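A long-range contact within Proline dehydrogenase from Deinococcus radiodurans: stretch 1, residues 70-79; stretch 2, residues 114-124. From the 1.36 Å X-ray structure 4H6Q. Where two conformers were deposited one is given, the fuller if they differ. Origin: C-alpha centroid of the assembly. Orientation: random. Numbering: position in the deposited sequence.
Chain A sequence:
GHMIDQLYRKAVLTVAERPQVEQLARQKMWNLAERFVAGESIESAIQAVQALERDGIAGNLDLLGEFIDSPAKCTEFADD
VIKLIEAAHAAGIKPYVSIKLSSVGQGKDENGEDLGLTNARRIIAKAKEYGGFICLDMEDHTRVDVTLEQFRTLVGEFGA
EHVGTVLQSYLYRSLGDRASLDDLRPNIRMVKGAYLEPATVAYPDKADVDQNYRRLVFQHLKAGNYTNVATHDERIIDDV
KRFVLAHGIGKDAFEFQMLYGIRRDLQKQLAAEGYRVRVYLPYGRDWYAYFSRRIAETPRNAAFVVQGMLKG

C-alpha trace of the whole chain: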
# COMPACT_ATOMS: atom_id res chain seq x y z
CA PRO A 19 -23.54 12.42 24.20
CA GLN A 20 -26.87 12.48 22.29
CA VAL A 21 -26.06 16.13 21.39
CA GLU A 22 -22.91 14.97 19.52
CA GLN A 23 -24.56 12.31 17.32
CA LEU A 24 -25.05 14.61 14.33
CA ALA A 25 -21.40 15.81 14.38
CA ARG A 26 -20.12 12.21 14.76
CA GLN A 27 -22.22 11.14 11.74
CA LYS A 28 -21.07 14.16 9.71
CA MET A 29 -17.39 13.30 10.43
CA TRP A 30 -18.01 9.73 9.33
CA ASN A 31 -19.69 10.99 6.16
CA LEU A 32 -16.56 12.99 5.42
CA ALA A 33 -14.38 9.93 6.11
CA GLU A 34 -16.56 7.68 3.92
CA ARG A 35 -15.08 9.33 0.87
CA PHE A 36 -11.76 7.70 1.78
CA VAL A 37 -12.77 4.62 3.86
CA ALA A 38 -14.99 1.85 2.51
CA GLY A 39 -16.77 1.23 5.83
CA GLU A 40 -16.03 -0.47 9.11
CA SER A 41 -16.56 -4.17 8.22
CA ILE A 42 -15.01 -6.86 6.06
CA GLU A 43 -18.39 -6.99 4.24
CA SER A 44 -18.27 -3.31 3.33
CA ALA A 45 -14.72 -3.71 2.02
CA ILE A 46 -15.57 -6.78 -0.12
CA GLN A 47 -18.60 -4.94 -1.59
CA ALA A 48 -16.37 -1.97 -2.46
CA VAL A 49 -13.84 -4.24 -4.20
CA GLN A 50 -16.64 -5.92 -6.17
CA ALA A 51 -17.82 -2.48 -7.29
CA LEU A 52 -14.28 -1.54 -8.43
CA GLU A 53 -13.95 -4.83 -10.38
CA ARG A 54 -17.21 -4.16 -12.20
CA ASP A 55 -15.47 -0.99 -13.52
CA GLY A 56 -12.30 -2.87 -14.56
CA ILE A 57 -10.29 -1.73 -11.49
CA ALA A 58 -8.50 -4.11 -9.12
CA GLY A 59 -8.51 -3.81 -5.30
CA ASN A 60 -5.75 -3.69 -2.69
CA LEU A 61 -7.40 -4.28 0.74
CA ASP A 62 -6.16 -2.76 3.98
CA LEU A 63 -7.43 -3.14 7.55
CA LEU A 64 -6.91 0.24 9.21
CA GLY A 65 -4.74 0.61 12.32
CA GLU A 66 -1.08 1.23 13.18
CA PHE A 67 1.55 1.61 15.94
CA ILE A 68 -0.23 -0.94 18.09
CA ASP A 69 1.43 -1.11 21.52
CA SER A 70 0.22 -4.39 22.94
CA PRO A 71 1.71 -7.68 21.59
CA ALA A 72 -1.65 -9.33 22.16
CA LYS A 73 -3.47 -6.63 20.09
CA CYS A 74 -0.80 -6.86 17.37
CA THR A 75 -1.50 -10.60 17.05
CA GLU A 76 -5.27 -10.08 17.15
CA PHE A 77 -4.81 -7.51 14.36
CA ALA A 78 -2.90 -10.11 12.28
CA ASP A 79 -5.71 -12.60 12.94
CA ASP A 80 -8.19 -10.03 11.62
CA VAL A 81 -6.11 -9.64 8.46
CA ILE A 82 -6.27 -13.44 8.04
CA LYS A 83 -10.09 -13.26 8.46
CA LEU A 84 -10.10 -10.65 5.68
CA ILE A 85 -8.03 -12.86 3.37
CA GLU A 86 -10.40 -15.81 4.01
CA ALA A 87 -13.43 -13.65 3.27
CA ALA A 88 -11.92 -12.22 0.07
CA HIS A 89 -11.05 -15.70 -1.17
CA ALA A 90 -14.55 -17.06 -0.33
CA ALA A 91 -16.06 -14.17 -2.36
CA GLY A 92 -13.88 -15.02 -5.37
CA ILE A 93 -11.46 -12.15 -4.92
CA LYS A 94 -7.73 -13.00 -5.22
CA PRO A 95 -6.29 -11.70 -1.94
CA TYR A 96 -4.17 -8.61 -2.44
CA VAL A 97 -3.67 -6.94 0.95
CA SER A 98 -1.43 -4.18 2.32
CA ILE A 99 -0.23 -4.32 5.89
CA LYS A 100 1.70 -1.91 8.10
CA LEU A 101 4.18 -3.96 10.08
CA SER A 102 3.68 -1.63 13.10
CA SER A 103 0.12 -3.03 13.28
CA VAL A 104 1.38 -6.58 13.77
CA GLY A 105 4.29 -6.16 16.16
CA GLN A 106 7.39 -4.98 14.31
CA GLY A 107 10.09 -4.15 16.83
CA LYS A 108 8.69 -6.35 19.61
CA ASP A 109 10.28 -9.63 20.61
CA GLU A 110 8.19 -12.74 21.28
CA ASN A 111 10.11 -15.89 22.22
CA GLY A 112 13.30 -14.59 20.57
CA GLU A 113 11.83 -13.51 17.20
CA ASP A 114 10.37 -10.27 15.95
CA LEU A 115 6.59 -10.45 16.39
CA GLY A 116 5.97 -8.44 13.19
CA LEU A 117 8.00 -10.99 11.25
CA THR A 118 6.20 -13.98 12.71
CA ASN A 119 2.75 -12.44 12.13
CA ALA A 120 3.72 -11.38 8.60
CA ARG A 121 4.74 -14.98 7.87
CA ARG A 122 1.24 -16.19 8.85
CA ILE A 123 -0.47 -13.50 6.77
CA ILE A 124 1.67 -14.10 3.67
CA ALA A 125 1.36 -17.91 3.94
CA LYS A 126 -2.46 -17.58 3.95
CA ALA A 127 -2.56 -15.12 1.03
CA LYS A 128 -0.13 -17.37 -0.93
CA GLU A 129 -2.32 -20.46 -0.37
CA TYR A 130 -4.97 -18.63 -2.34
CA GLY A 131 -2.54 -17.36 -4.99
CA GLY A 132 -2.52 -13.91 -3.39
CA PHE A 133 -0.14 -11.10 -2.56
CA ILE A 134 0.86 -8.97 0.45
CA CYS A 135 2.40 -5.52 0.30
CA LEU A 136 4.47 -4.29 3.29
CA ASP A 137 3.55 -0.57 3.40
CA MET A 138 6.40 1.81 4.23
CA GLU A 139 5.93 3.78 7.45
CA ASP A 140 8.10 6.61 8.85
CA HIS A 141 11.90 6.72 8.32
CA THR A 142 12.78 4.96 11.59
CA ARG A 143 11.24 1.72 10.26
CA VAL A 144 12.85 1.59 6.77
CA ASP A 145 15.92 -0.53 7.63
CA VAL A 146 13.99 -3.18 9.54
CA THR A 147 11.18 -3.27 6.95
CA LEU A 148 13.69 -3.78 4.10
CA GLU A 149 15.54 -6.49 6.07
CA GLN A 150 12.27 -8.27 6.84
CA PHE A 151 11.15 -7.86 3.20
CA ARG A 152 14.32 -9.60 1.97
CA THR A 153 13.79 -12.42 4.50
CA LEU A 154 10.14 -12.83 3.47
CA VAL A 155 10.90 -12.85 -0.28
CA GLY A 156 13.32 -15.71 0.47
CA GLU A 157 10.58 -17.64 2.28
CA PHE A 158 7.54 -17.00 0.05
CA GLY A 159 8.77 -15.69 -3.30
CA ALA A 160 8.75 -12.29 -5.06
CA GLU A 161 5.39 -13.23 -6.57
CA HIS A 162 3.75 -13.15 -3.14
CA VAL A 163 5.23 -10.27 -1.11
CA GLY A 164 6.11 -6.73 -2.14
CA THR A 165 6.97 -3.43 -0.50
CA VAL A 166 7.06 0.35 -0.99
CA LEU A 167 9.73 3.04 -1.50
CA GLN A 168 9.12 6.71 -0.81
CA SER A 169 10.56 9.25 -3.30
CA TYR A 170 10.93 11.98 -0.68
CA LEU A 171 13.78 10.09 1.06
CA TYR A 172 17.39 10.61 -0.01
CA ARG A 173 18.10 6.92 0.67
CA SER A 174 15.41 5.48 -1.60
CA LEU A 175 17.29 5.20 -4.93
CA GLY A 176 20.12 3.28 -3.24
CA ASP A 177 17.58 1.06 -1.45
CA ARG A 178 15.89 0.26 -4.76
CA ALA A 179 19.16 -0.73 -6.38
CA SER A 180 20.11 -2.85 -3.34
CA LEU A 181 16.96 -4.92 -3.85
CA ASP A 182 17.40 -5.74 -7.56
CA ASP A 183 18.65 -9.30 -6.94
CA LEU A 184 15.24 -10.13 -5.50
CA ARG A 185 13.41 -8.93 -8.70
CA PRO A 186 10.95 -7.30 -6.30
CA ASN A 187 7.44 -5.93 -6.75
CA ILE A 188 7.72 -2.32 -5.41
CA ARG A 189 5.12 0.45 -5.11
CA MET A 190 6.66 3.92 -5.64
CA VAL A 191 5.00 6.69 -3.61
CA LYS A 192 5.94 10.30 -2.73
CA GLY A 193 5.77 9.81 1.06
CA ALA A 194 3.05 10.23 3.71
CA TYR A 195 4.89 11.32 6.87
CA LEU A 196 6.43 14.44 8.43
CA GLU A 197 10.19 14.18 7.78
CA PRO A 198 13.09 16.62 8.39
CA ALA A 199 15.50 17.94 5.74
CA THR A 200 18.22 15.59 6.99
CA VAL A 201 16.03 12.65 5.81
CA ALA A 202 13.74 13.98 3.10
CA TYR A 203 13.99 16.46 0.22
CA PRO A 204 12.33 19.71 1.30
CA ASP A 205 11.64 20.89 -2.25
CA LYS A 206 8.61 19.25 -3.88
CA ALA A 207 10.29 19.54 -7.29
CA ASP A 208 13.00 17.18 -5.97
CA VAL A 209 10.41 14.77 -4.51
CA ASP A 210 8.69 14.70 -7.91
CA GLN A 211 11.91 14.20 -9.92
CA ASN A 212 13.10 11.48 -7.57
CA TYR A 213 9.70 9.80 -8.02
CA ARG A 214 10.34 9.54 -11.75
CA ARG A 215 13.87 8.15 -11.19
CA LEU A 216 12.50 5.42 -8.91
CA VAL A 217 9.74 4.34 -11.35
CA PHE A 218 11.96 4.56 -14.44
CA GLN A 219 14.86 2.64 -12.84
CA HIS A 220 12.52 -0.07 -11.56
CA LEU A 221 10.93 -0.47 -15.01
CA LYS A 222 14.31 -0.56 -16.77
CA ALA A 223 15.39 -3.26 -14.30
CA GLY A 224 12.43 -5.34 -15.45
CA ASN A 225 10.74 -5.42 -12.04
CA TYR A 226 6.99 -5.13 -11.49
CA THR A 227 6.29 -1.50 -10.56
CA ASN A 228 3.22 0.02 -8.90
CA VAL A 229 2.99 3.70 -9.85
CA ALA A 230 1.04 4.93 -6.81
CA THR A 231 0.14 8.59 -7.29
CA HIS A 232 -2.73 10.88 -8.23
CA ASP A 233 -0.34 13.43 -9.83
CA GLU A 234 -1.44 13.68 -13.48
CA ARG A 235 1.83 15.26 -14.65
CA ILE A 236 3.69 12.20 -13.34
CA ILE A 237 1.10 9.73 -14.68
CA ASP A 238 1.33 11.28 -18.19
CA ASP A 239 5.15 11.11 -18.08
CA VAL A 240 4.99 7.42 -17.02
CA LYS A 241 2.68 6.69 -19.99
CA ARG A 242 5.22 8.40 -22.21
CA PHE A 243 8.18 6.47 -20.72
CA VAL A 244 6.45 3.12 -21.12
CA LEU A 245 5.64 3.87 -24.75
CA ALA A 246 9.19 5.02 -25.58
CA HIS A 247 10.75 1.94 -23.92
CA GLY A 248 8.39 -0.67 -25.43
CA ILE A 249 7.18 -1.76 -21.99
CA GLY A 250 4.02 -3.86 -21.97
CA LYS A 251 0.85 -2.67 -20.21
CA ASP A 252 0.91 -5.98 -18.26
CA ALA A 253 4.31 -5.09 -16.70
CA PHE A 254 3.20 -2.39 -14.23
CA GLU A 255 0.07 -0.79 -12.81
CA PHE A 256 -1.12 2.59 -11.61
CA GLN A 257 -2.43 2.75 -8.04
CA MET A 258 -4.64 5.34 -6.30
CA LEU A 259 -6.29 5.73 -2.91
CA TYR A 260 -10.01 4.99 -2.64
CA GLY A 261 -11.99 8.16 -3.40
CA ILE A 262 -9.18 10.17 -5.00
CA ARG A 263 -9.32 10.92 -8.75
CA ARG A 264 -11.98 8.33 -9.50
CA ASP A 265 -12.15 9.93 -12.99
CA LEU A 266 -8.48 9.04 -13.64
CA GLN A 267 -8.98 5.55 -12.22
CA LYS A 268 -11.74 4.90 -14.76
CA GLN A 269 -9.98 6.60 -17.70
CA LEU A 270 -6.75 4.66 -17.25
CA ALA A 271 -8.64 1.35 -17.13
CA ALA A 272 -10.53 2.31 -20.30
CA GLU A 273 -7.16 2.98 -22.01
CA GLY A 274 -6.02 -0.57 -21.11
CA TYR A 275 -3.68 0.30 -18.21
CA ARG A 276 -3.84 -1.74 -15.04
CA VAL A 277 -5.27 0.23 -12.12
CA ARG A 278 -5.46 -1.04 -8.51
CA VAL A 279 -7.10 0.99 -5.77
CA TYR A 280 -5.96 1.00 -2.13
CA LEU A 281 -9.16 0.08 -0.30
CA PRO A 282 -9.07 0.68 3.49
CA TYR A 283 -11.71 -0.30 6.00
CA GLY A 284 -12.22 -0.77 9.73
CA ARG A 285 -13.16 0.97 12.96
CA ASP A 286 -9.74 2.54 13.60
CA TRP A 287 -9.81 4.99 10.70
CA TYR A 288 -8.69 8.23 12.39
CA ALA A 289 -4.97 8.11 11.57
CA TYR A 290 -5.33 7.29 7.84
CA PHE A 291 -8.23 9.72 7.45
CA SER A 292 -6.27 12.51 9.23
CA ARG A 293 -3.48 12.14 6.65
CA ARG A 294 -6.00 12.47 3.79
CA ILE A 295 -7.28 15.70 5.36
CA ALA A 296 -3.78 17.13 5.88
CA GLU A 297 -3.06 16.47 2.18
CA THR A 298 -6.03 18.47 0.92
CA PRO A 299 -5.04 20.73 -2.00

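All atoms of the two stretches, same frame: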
# COMPACT_ATOMS: atom_id res chain seq x y z
N SER A 70 0.31 -3.11 22.26
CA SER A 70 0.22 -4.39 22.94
C SER A 70 0.56 -5.57 22.00
O SER A 70 -0.03 -5.69 20.92
CB SER A 70 -1.23 -4.52 23.36
OG SER A 70 -1.57 -5.84 23.59
N PRO A 71 1.46 -6.48 22.42
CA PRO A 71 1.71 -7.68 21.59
C PRO A 71 0.47 -8.54 21.36
O PRO A 71 0.28 -9.11 20.27
CB PRO A 71 2.79 -8.46 22.37
CG PRO A 71 3.29 -7.59 23.43
CD PRO A 71 2.38 -6.38 23.58
N ALA A 72 -0.41 -8.61 22.35
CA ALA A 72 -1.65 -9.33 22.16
C ALA A 72 -2.49 -8.69 21.04
O ALA A 72 -3.00 -9.39 20.15
CB ALA A 72 -2.47 -9.35 23.47
N LYS A 73 -2.69 -7.36 21.11
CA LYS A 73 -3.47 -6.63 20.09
C LYS A 73 -2.83 -6.68 18.71
O LYS A 73 -3.53 -6.70 17.69
CB LYS A 73 -3.75 -5.19 20.52
CG LYS A 73 -4.68 -5.14 21.76
CD LYS A 73 -6.11 -5.29 21.26
CE LYS A 73 -7.17 -5.52 22.32
NZ LYS A 73 -8.46 -5.75 21.56
N CYS A 74 -1.50 -6.72 18.65
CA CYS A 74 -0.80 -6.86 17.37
C CYS A 74 -1.16 -8.21 16.74
O CYS A 74 -1.29 -8.32 15.52
CB CYS A 74 0.73 -6.82 17.57
SG CYS A 74 1.37 -5.14 17.90
N THR A 75 -1.22 -9.26 17.56
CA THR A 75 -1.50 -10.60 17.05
C THR A 75 -2.97 -10.74 16.70
O THR A 75 -3.32 -11.35 15.67
CB THR A 75 -0.97 -11.67 18.04
OG1 THR A 75 0.43 -11.38 18.28
CG2 THR A 75 -1.10 -13.09 17.49
N GLU A 76 -3.84 -10.17 17.52
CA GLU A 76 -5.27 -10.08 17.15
C GLU A 76 -5.46 -9.36 15.82
O GLU A 76 -6.29 -9.76 14.98
CB GLU A 76 -6.06 -9.37 18.27
CG GLU A 76 -7.56 -9.25 17.98
CD GLU A 76 -8.29 -8.48 19.06
OE1 GLU A 76 -7.71 -8.17 20.12
OE2 GLU A 76 -9.48 -8.15 18.86
N PHE A 77 -4.70 -8.29 15.59
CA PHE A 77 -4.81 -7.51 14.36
C PHE A 77 -4.41 -8.44 13.19
O PHE A 77 -5.13 -8.51 12.19
CB PHE A 77 -3.89 -6.27 14.40
CG PHE A 77 -4.12 -5.34 13.27
CD1 PHE A 77 -4.85 -4.17 13.43
CD2 PHE A 77 -3.58 -5.63 11.99
CE1 PHE A 77 -5.07 -3.28 12.36
CE2 PHE A 77 -3.81 -4.76 10.92
CZ PHE A 77 -4.53 -3.58 11.11
N ALA A 78 -3.28 -9.15 13.33
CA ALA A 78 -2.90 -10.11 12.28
C ALA A 78 -3.98 -11.17 12.03
O ALA A 78 -4.25 -11.54 10.85
CB ALA A 78 -1.60 -10.76 12.66
N ASP A 79 -4.63 -11.63 13.11
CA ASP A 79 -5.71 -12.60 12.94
C ASP A 79 -6.88 -12.00 12.16
O ASP A 79 -7.51 -12.70 11.34
CB ASP A 79 -6.16 -13.12 14.30
CG ASP A 79 -5.12 -13.97 15.00
OD1 ASP A 79 -4.28 -14.56 14.30
OD2 ASP A 79 -5.23 -14.11 16.23
N ASP A 114 11.20 -11.46 16.11
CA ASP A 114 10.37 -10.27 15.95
C ASP A 114 8.92 -10.64 15.68
O ASP A 114 8.62 -11.41 14.76
CB ASP A 114 10.92 -9.44 14.80
CG ASP A 114 10.21 -8.11 14.65
OD1 ASP A 114 10.71 -7.10 15.21
OD2 ASP A 114 9.12 -8.08 14.02
N LEU A 115 8.02 -10.10 16.49
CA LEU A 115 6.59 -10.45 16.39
C LEU A 115 5.95 -10.00 15.07
O LEU A 115 5.08 -10.68 14.52
CB LEU A 115 5.83 -9.77 17.54
CG LEU A 115 4.33 -10.08 17.69
CD1 LEU A 115 4.07 -11.60 17.75
CD2 LEU A 115 3.72 -9.35 18.89
N GLY A 116 6.39 -8.86 14.52
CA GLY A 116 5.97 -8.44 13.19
C GLY A 116 6.34 -9.46 12.13
O GLY A 116 5.52 -9.77 11.24
N LEU A 117 7.57 -9.98 12.20
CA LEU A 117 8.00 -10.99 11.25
C LEU A 117 7.18 -12.28 11.41
O LEU A 117 6.73 -12.87 10.42
CB LEU A 117 9.48 -11.28 11.41
CG LEU A 117 10.11 -12.29 10.42
CD1 LEU A 117 10.10 -11.68 9.04
CD2 LEU A 117 11.55 -12.61 10.81
N THR A 118 6.97 -12.74 12.63
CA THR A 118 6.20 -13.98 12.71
C THR A 118 4.74 -13.78 12.32
O THR A 118 4.20 -14.68 11.65
CB THR A 118 6.26 -14.65 14.06
OG1 THR A 118 5.64 -13.79 15.00
CG2 THR A 118 7.69 -14.89 14.48
N ASN A 119 4.13 -12.64 12.60
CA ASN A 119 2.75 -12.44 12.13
C ASN A 119 2.72 -12.25 10.63
O ASN A 119 1.78 -12.74 9.97
CB ASN A 119 2.11 -11.24 12.84
CG ASN A 119 1.60 -11.63 14.24
OD1 ASN A 119 1.11 -12.74 14.45
ND2 ASN A 119 1.74 -10.70 15.22
N ALA A 120 3.71 -11.54 10.06
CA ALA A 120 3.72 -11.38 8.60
C ALA A 120 3.86 -12.72 7.89
O ALA A 120 3.23 -12.95 6.83
CB ALA A 120 4.84 -10.44 8.16
N ARG A 121 4.64 -13.64 8.44
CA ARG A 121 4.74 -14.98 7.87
C ARG A 121 3.37 -15.65 7.78
O ARG A 121 3.03 -16.29 6.76
CB ARG A 121 5.68 -15.86 8.70
CG ARG A 121 7.15 -15.56 8.46
CD ARG A 121 7.99 -16.33 9.45
NE ARG A 121 9.40 -16.19 9.11
CZ ARG A 121 10.38 -16.16 10.00
NH1 ARG A 121 10.11 -16.23 11.28
NH2 ARG A 121 11.64 -16.03 9.59
N ARG A 122 2.56 -15.55 8.83
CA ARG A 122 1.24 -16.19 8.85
C ARG A 122 0.31 -15.55 7.82
O ARG A 122 -0.46 -16.25 7.12
CB ARG A 122 0.60 -16.08 10.25
CG ARG A 122 1.44 -16.68 11.35
CD ARG A 122 0.67 -16.71 12.66
NE ARG A 122 0.17 -15.43 13.16
CZ ARG A 122 -1.13 -15.14 13.30
NH1 ARG A 122 -2.08 -15.98 12.92
NH2 ARG A 122 -1.48 -14.02 13.84
N ILE A 123 0.35 -14.22 7.74
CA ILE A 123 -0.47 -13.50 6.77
C ILE A 123 -0.08 -13.87 5.32
O ILE A 123 -0.95 -14.17 4.47
CB ILE A 123 -0.36 -11.98 7.02
CG1 ILE A 123 -1.01 -11.63 8.39
CG2 ILE A 123 -0.93 -11.15 5.85
CD1 ILE A 123 -0.65 -10.21 8.88
N ILE A 124 1.22 -13.84 5.03
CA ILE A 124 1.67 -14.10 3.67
C ILE A 124 1.41 -15.56 3.29
O ILE A 124 0.99 -15.85 2.16
CB ILE A 124 3.15 -13.74 3.47
CG1 ILE A 124 3.39 -12.26 3.76
CG2 ILE A 124 3.62 -14.14 2.03
CD1 ILE A 124 4.86 -11.94 4.01

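L115 supplies much of the apolar part. It is buried and its CA-to-CB bond points toward the other helix. With chi1 t and chi2 p, L115 CD2 lies 3.7 Å from P71 CB and 4.1 Å from C74 CB. L115 CD1 lies 3.7 Å from T75 OG1. P71 stands in the first turn of its helix, where a proline costs no backbone hydrogen bond. C74 is small and buried; its CA-to-CB bond points toward the other helix, and CB makes the contact. The two helices, 71-79 and 115-124, run side by side in nearly the same direction, with an angle of 14° between them. Their axes come within 9.9 Å. The contact is modest, burying 350 Å² over both sides, and it joins residues at least 40 positions apart in sequence.

A78 forms the second apolar patch. Here the backbones come close: the CA atoms of A78 and N119 are 6.1 Å apart. The short methyl side chain suits this spacing. A78 CB lies 3.7 Å from N119 CG, 3.9 Å from I123 CD1 and 3.5 Å from R122 NH2. The CA-to-CB bond of I123 points sideways, but the end of its side chain comes nearer and packs against the methyl group.

N119 begins the polar part. N119 is buried, and its CA-to-CB bond points toward the first helix. N119 ND2 donates a weak hydrogen bond to T75 OG1, long at 3.4 Å but nearly straight at 173°. ND2 is also hydrogen-bonded elsewhere in the structure. T75 OG1 in turn donates to P71 O at 3.0 Å, one turn back in its own helix. The threonine hydroxyl thus serves both as donor within its helix and as acceptor across the contact.

At the polar edge, R122 reaches across to D79 in a salt bridge. R122 NH2 lies 2.9 Å from D79 OD1, and R122 NH1 lies 3.0 Å from the same OD1; both donate hydrogen bonds to it. The D79 oxygen sits at the edge of the guanidinium, near its plane, where the N-H groups point. The arginine is also held from its own helix: R122 NE and R122 NH2 donate to N119 OD1 at 3.1 and 3.0 Å. N119 therefore links the two helices through ND2 and braces the arginine through OD1. The long side chain of R122 spans the gap beside the small A78. The CA-to-CB bond of D79 points sideways, but its carboxylate comes nearer to meet the arginine.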